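Local coordinates for protein histidinol dehydrogenase (Elizabethkingia anophelis NUHP1, PDB 6AN0) that probably catalyses the last two oxidations of histidine biosynthesis, turning L-histidinol into L-histidine by way of the aldehyde with zinc and two NAD(+), at residues F141-M146 with T369-P374; K211-G216 with A233-A238. One frame throughout, in Å; residues are numbered along the deposited sequence.

Contact 1. Residues F141-M146 with T369-P374; sequences FSTVLM and TNHTLP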
ATOM      1  N   PHE A 141      13.505   1.291  20.953  1.00 29.96           N
ATOM      2  CA  PHE A 141      14.509   1.572  19.933  1.00 29.09           C
ATOM      3  C   PHE A 141      14.591   0.481  18.868  1.00 25.58           C
ATOM      4  O   PHE A 141      15.170   0.717  17.804  1.00 27.04           O
ATOM      5  CB  PHE A 141      15.885   1.744  20.592  1.00 35.63           C
ATOM      6  CG  PHE A 141      16.332   0.535  21.367  1.00 28.73           C
ATOM      7  CD1 PHE A 141      17.000  -0.503  20.738  1.00 29.95           C
ATOM      8  CD2 PHE A 141      16.043   0.423  22.714  1.00 35.39           C
ATOM      9  CE1 PHE A 141      17.373  -1.621  21.438  1.00 30.37           C
ATOM     10  CE2 PHE A 141      16.428  -0.689  23.426  1.00 38.07           C
ATOM     11  CZ  PHE A 141      17.095  -1.712  22.787  1.00 37.97           C
ATOM     12  N   SER A 142      14.065  -0.716  19.138  1.00 24.52           N
ATOM     13  CA  SER A 142      14.076  -1.754  18.105  1.00 22.61           C
ATOM     14  C   SER A 142      13.290  -1.313  16.871  1.00 24.55           C
ATOM     15  O   SER A 142      13.618  -1.704  15.743  1.00 23.07           O
ATOM     16  CB  SER A 142      13.516  -3.065  18.671  1.00 28.52           C
ATOM     17  OG  SER A 142      12.202  -2.878  19.199  1.00 32.62           O
ATOM     18  N   THR A 143      12.255  -0.489  17.056  1.00 21.94           N
ATOM     19  CA  THR A 143      11.507   0.004  15.902  1.00 18.08           C
ATOM     20  C   THR A 143      12.369   0.879  14.998  1.00 22.43           C
ATOM     21  O   THR A 143      12.135   0.941  13.784  1.00 20.73           O
ATOM     22  CB  THR A 143      10.270   0.761  16.393  1.00 27.22           C
ATOM     23  OG1 THR A 143       9.487  -0.132  17.185  1.00 25.71           O
ATOM     24  CG2 THR A 143       9.415   1.250  15.222  1.00 27.94           C
ATOM     25  N   VAL A 144      13.364   1.570  15.563  1.00 21.48           N
ATOM     26  CA  VAL A 144      14.285   2.344  14.734  1.00 23.06           C
ATOM     27  C   VAL A 144      14.986   1.436  13.728  1.00 20.39           C
ATOM     28  O   VAL A 144      15.091   1.765  12.540  1.00 20.91           O
ATOM     29  CB  VAL A 144      15.296   3.102  15.613  1.00 27.74           C
ATOM     30  CG1 VAL A 144      16.306   3.827  14.739  1.00 19.60           C
ATOM     31  CG2 VAL A 144      14.568   4.078  16.540  1.00 23.42           C
ATOM     32  N   LEU A 145      15.475   0.278  14.189  1.00 20.16           N
ATOM     33  CA  LEU A 145      16.097  -0.676  13.264  1.00 19.80           C
ATOM     34  C   LEU A 145      15.110  -1.162  12.210  1.00 24.61           C
ATOM     35  O   LEU A 145      15.455  -1.266  11.024  1.00 21.49           O
ATOM     36  CB  LEU A 145      16.659  -1.882  14.026  1.00 15.95           C
ATOM     37  CG  LEU A 145      17.797  -1.629  15.008  1.00 24.52           C
ATOM     38  CD1 LEU A 145      18.179  -2.930  15.712  1.00 27.61           C
ATOM     39  CD2 LEU A 145      18.994  -1.011  14.285  1.00 25.21           C
ATOM     40  N   MET A 146      13.882  -1.480  12.629  1.00 19.90           N
ATOM     41  CA  MET A 146      12.904  -2.102  11.736  1.00 19.53           C
ATOM     42  C   MET A 146      12.490  -1.180  10.592  1.00 23.90           C
ATOM     43  O   MET A 146      12.116  -1.657   9.511  1.00 20.85           O
ATOM     44  CB  MET A 146      11.653  -2.506  12.526  1.00 18.35           C
ATOM     45  CG  MET A 146      11.879  -3.580  13.584  1.00 22.08           C
ATOM     46  SD  MET A 146      12.369  -5.157  12.843  1.00 25.61           S
ATOM     47  CE  MET A 146      12.908  -6.090  14.286  1.00 23.30           C
ATOM     48  N   THR A 369      13.160 -10.603  10.585  1.00 19.87           N
ATOM     49  CA  THR A 369      11.865 -10.202  10.059  1.00 20.87           C
ATOM     50  C   THR A 369      11.481  -8.848  10.646  1.00 21.05           C
ATOM     51  O   THR A 369      12.091  -8.365  11.605  1.00 23.64           O
ATOM     52  CB  THR A 369      10.797 -11.240  10.403  1.00 23.62           C
ATOM     53  OG1 THR A 369      10.720 -11.386  11.832  1.00 27.81           O
ATOM     54  CG2 THR A 369      11.150 -12.595   9.788  1.00 25.97           C
ATOM     55  N   ASN A 370      10.454  -8.232  10.068  1.00 18.77           N
ATOM     56  CA  ASN A 370      10.027  -6.908  10.515  1.00 23.06           C
ATOM     57  C   ASN A 370       8.911  -7.018  11.550  1.00 21.63           C
ATOM     58  O   ASN A 370       7.931  -7.733  11.329  1.00 24.08           O
ATOM     59  CB  ASN A 370       9.541  -6.072   9.336  1.00 22.28           C
ATOM     60  CG  ASN A 370       9.721  -4.605   9.582  1.00 23.11           C
ATOM     61  OD1 ASN A 370       9.033  -4.021  10.421  1.00 22.71           O
ATOM     62  ND2 ASN A 370      10.689  -4.006   8.892  1.00 21.51           N
ATOM     63  N   HIS A 371       9.040  -6.293  12.663  1.00 22.42           N
ATOM     64  CA  HIS A 371       8.010  -6.370  13.693  1.00 20.52           C
ATOM     65  C   HIS A 371       6.910  -5.329  13.525  1.00 18.12           C
ATOM     66  O   HIS A 371       5.981  -5.286  14.350  1.00 22.38           O
ATOM     67  CB  HIS A 371       8.641  -6.312  15.108  1.00 21.15           C
ATOM     68  CG  HIS A 371       9.057  -4.948  15.593  1.00 24.46           C
ATOM     69  ND1 HIS A 371      10.024  -4.791  16.566  1.00 27.01           N
ATOM     70  CD2 HIS A 371       8.610  -3.699  15.308  1.00 29.39           C
ATOM     71  CE1 HIS A 371      10.169  -3.506  16.843  1.00 28.81           C
ATOM     72  NE2 HIS A 371       9.322  -2.822  16.093  1.00 30.34           N
ATOM     73  N   THR A 372       6.991  -4.482  12.492  1.00 21.82           N
ATOM     74  CA  THR A 372       5.958  -3.466  12.232  1.00 19.36           C
ATOM     75  C   THR A 372       4.898  -4.121  11.350  1.00 21.50           C
ATOM     76  O   THR A 372       5.047  -4.205  10.124  1.00 23.98           O
ATOM     77  CB  THR A 372       6.563  -2.221  11.592  1.00 20.84           C
ATOM     78  OG1 THR A 372       7.641  -1.758  12.412  1.00 24.44           O
ATOM     79  CG2 THR A 372       5.530  -1.097  11.540  1.00 23.33           C
ATOM     80  N   LEU A 373       3.823  -4.590  11.981  1.00 20.24           N
ATOM     81  CA  LEU A 373       2.916  -5.580  11.418  1.00 20.12           C
ATOM     82  C   LEU A 373       1.459  -5.161  11.558  1.00 20.23           C
ATOM     83  O   LEU A 373       1.100  -4.446  12.496  1.00 20.94           O
ATOM     84  CB  LEU A 373       3.106  -6.928  12.116  1.00 18.05           C
ATOM     85  CG  LEU A 373       4.458  -7.603  11.924  1.00 20.10           C
ATOM     86  CD1 LEU A 373       4.663  -8.664  13.005  1.00 21.98           C
ATOM     87  CD2 LEU A 373       4.489  -8.246  10.546  1.00 20.74           C
ATOM     88  N   PRO A 374       0.595  -5.628  10.653  1.00 18.44           N
ATOM     89  CA  PRO A 374      -0.828  -5.245  10.689  1.00 19.98           C
ATOM     90  C   PRO A 374      -1.576  -5.978  11.794  1.00 19.00           C
ATOM     91  O   PRO A 374      -1.501  -7.206  11.918  1.00 26.08           O
ATOM     92  CB  PRO A 374      -1.345  -5.667   9.308  1.00 20.39           C
ATOM     93  CG  PRO A 374      -0.462  -6.817   8.939  1.00 20.02           C
ATOM     94  CD  PRO A 374       0.916  -6.451   9.468  1.00 18.39           C
TER
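The imidazole of His371 lies against the first turn of helix 142-154, met by Met146 over one face and by two hydroxyls at its edge. Met146 CG sits 3.5 Å from the centroid of the His371 ring and almost exactly on the ring normal, a CH-pi contact, and the methionine chain crosses the imidazole at about a right angle. With CG beside its own backbone N (chi1 -64°) and a second bend at chi2 (-65°), the chain carries the sulfur off the ring centre; Met146 SD then takes a weak hydrogen bond from His371 N at 3.5 Å, while Met146 CE packs against Thr369 O. In the ring plane, Thr143 OG1 and His371 NE2 are hydrogen-bonded at 2.9 Å, and Ser142 OG lies 3.2 Å from His371 CE1. Ser142 OG itself bonds Glu418 of the second subunit, a predicted substrate-binding residue, and His371 ND1 bonds the backbone O of Asp364, a zinc ligand; both ring nitrogens are thus engaged and the rotation of the ring is fixed. This places His371 in the second shell of the zinc site, its side chain about 6 Å from the metal. The loop is also tied down through Asn370, which forms an Asx turn: its OD1 accepts Thr372 N at 2.9 Å on a lone pair. The other end of that amide, Asn370 ND2, donates to Met146 O at 2.8 Å, again on a lone pair and close to the amide plane. Asn370 CG is anti to its backbone N (chi1 -153°), which sets ND2 at Met146 O and OD1 beside Met146 CB. Ile97 of helix 84-102 touches Met146, and His101 of the same helix touches Asn370.

Contact 2. Residues K211-G216 with A233-A238; sequences KIFGPG and AIDMPA. With EDO (1,2-ethanediol), chain D; EDO (1,2-ethanediol), chain E.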
ATOM      1  N   LYS A 211       6.156   9.695   2.735  1.00 18.06           N
ATOM      2  CA  LYS A 211       5.507   8.565   3.392  1.00 16.06           C
ATOM      3  C   LYS A 211       5.954   8.545   4.850  1.00 19.70           C
ATOM      4  O   LYS A 211       7.138   8.749   5.139  1.00 19.58           O
ATOM      5  CB  LYS A 211       5.852   7.240   2.689  1.00 15.17           C
ATOM      6  CG  LYS A 211       5.060   6.032   3.181  1.00 19.65           C
ATOM      7  CD  LYS A 211       5.189   4.852   2.188  1.00 19.18           C
ATOM      8  CE  LYS A 211       4.442   3.609   2.669  1.00 17.11           C
ATOM      9  NZ  LYS A 211       4.449   2.531   1.601  1.00 17.51           N
ATOM     10  N   ILE A 212       5.005   8.299   5.760  1.00 16.41           N
ATOM     11  CA  ILE A 212       5.258   8.301   7.202  1.00 16.17           C
ATOM     12  C   ILE A 212       5.023   6.903   7.761  1.00 18.44           C
ATOM     13  O   ILE A 212       3.990   6.284   7.482  1.00 20.28           O
ATOM     14  CB  ILE A 212       4.362   9.331   7.917  1.00 23.98           C
ATOM     15  CG1 ILE A 212       4.696  10.756   7.438  1.00 20.70           C
ATOM     16  CG2 ILE A 212       4.475   9.191   9.445  1.00 19.42           C
ATOM     17  CD1 ILE A 212       3.641  11.826   7.835  1.00 18.52           C
ATOM     18  N   PHE A 213       5.970   6.428   8.573  1.00 18.93           N
ATOM     19  CA  PHE A 213       5.974   5.094   9.163  1.00 17.44           C
ATOM     20  C   PHE A 213       5.973   5.178  10.685  1.00 24.43           C
ATOM     21  O   PHE A 213       6.559   6.096  11.266  1.00 22.51           O
ATOM     22  CB  PHE A 213       7.228   4.317   8.762  1.00 20.03           C
ATOM     23  CG  PHE A 213       7.299   3.966   7.314  1.00 20.15           C
ATOM     24  CD1 PHE A 213       7.004   2.681   6.893  1.00 20.51           C
ATOM     25  CD2 PHE A 213       7.676   4.919   6.371  1.00 22.02           C
ATOM     26  CE1 PHE A 213       7.084   2.339   5.546  1.00 18.20           C
ATOM     27  CE2 PHE A 213       7.756   4.584   5.027  1.00 23.33           C
ATOM     28  CZ  PHE A 213       7.461   3.300   4.616  1.00 19.66           C
ATOM     29  N   GLY A 214       5.375   4.178  11.331  1.00 21.80           N
ATOM     30  CA  GLY A 214       5.530   3.992  12.760  1.00 22.54           C
ATOM     31  C   GLY A 214       4.228   4.167  13.526  1.00 24.54           C
ATOM     32  O   GLY A 214       3.506   5.141  13.332  1.00 28.21           O
ATOM     33  N   PRO A 215       3.898   3.217  14.396  1.00 33.02           N
ATOM     34  CA  PRO A 215       2.664   3.327  15.184  1.00 29.61           C
ATOM     35  C   PRO A 215       2.813   4.255  16.382  1.00 26.50           C
ATOM     36  O   PRO A 215       3.911   4.613  16.807  1.00 27.76           O
ATOM     37  CB  PRO A 215       2.407   1.882  15.634  1.00 32.15           C
ATOM     38  CG  PRO A 215       3.764   1.264  15.676  1.00 37.80           C
ATOM     39  CD  PRO A 215       4.504   1.875  14.509  1.00 39.43           C
ATOM     40  N   GLY A 216       1.668   4.649  16.916  1.00 31.30           N
ATOM     41  CA  GLY A 216       1.603   5.512  18.076  1.00 26.15           C
ATOM     42  C   GLY A 216       0.232   5.411  18.708  1.00 26.34           C
ATOM     43  O   GLY A 216      -0.552   4.512  18.395  1.00 30.42           O
ATOM     44  N   ALA A 233       1.646   9.415   2.016  1.00 21.87           N
ATOM     45  CA  ALA A 233       1.328   8.002   2.195  1.00 16.55           C
ATOM     46  C   ALA A 233       1.651   7.587   3.629  1.00 20.27           C
ATOM     47  O   ALA A 233       2.499   8.192   4.279  1.00 18.87           O
ATOM     48  CB  ALA A 233       2.110   7.128   1.204  1.00 17.93           C
ATOM     49  N   ILE A 234       0.980   6.539   4.124  1.00 18.33           N
ATOM     50  CA  ILE A 234       1.333   5.980   5.426  1.00 14.93           C
ATOM     51  C   ILE A 234       1.549   4.475   5.301  1.00 19.97           C
ATOM     52  O   ILE A 234       1.135   3.848   4.323  1.00 21.75           O
ATOM     53  CB  ILE A 234       0.270   6.294   6.506  1.00 22.36           C
ATOM     54  CG1 ILE A 234      -1.054   5.586   6.201  1.00 24.44           C
ATOM     55  CG2 ILE A 234       0.094   7.819   6.619  1.00 20.47           C
ATOM     56  CD1 ILE A 234      -2.095   5.769   7.296  1.00 29.50           C
ATOM     57  N   ASP A 235       2.216   3.899   6.314  1.00 21.55           N
ATOM     58  CA  ASP A 235       2.618   2.492   6.225  1.00 24.58           C
ATOM     59  C   ASP A 235       1.413   1.562   6.284  1.00 30.71           C
ATOM     60  O   ASP A 235       1.213   0.734   5.386  1.00 31.88           O
ATOM     61  CB  ASP A 235       3.654   2.119   7.302  1.00 21.98           C
ATOM     62  CG  ASP A 235       3.309   2.615   8.714  1.00 21.86           C
ATOM     63  OD1 ASP A 235       2.348   3.394   8.918  1.00 22.22           O
ATOM     64  OD2 ASP A 235       4.063   2.218   9.638  1.00 24.05           O
ATOM     65  N   MET A 236       0.588   1.700   7.304  1.00 24.43           N
ATOM     66  CA  MET A 236      -0.575   0.834   7.446  1.00 27.87           C
ATOM     67  C   MET A 236      -1.465   1.395   8.550  1.00 27.52           C
ATOM     68  O   MET A 236      -1.006   2.248   9.318  1.00 28.70           O
ATOM     69  CB  MET A 236      -0.135  -0.580   7.799  1.00 31.93           C
ATOM     70  CG  MET A 236       0.490  -0.632   9.164  1.00 36.76           C
ATOM     71  SD  MET A 236       1.152  -2.267   9.487  1.00 35.31           S
ATOM     72  CE  MET A 236       2.513  -2.306   8.336  1.00 23.70           C
ATOM     73  N   PRO A 237      -2.712   0.932   8.679  1.00 37.14           N
ATOM     74  CA  PRO A 237      -3.537   1.337   9.824  1.00 30.14           C
ATOM     75  C   PRO A 237      -3.018   0.742  11.125  1.00 38.10           C
ATOM     76  O   PRO A 237      -2.269  -0.235  11.143  1.00 29.87           O
ATOM     77  CB  PRO A 237      -4.926   0.782   9.488  1.00 32.01           C
ATOM     78  CG  PRO A 237      -4.871   0.379   8.063  1.00 30.10           C
ATOM     79  CD  PRO A 237      -3.455   0.045   7.767  1.00 35.41           C
ATOM     80  N   ALA A 238      -3.455   1.331  12.233  1.00 36.75           N
ATOM     81  CA  ALA A 238      -2.902   0.996  13.539  1.00 45.48           C
ATOM     82  C   ALA A 238      -3.927   0.289  14.426  1.00 46.75           C
ATOM     83  O   ALA A 238      -5.130   0.239  14.138  1.00 46.59           O
ATOM     84  CB  ALA A 238      -2.370   2.255  14.235  1.00 46.52           C
TER
HETATM   85  C1  EDO D 503       3.171  -2.207   4.430  0.65 28.30           C
HETATM   86  O1  EDO D 503       3.812  -2.377   3.159  0.65 26.70           O
HETATM   87  C2  EDO D 503       3.646  -0.849   4.933  0.65 24.08           C
HETATM   88  O2  EDO D 503       3.437   0.066   3.868  0.65  7.31           O
HETATM   89  C1  EDO E 504      -5.110   1.804  19.114  1.00 70.13           C
HETATM   90  O1  EDO E 504      -5.416   2.806  20.095  1.00 71.53           O
HETATM   91  C2  EDO E 504      -3.816   2.179  18.403  1.00 65.72           C
HETATM   92  O2  EDO E 504      -3.783   3.601  18.232  1.00 64.48           O
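Lys211 runs fully extended beside the partner strand, CG anti to the backbone N (chi1 -172°). Its CB lies near Ala233 O, Lys211 CG packs 3.7 Å from Ala233 CB, and CD stays over that same methyl. Lys211 CE passes 3.7 Å from Ile234 O, and NZ ends in a hydrogen bond to Ser389 O, with a weak one to an ethanediol, probably from the crystallisation liquor, whose O2 also bonds Asp235 O. The backbones pair in parallel: Ile212 N donates to Ala233 O at 2.9 Å, and Asp235 N returns a weak bond to Ile212 O. Beyond the strands, Asp235 CG sits in the crowded position between N and the carbonyl carbon (chi1 46°), turning the carboxylate back to Gly214 N, which donates a nearly straight hydrogen bond to Asp235 OD2 at 2.9 Å, arriving from above the carboxylate plane. Asp235 CB presses on Phe213 CD1 at 3.4 Å, and OD1 has a salt bridge to Lys224 of helix 218-227. Strands 211-213 and 233-234 and that helix form a beta-alpha-beta unit; strand 211-213 also pairs with strand 117-132, and helix 192-201 covers Ile212.

In the fold
The centres of the two contacts are about 12 Å apart, each about 7 Å from the centre of the chain. Both segments of contact 2 fall between the two segments of contact 1 in the sequence, which are 223 residues apart. They touch through Met236, whose SD packs 3.6 Å from Leu373 C, so the chain leaving strand 233-234 lies against the loop 369-374. Contact 2 pairs strand 233-234, an end strand of the mixed sheet within this chain, with strand 211-213, whereas contact 1 fastens the long loop before strand 391-399 to helix 142-154. Contact 1 lies beside the zinc site, and contact 2 lies near Tyr132, a predicted NAD(+)-binding residue at the end of strand 117-132.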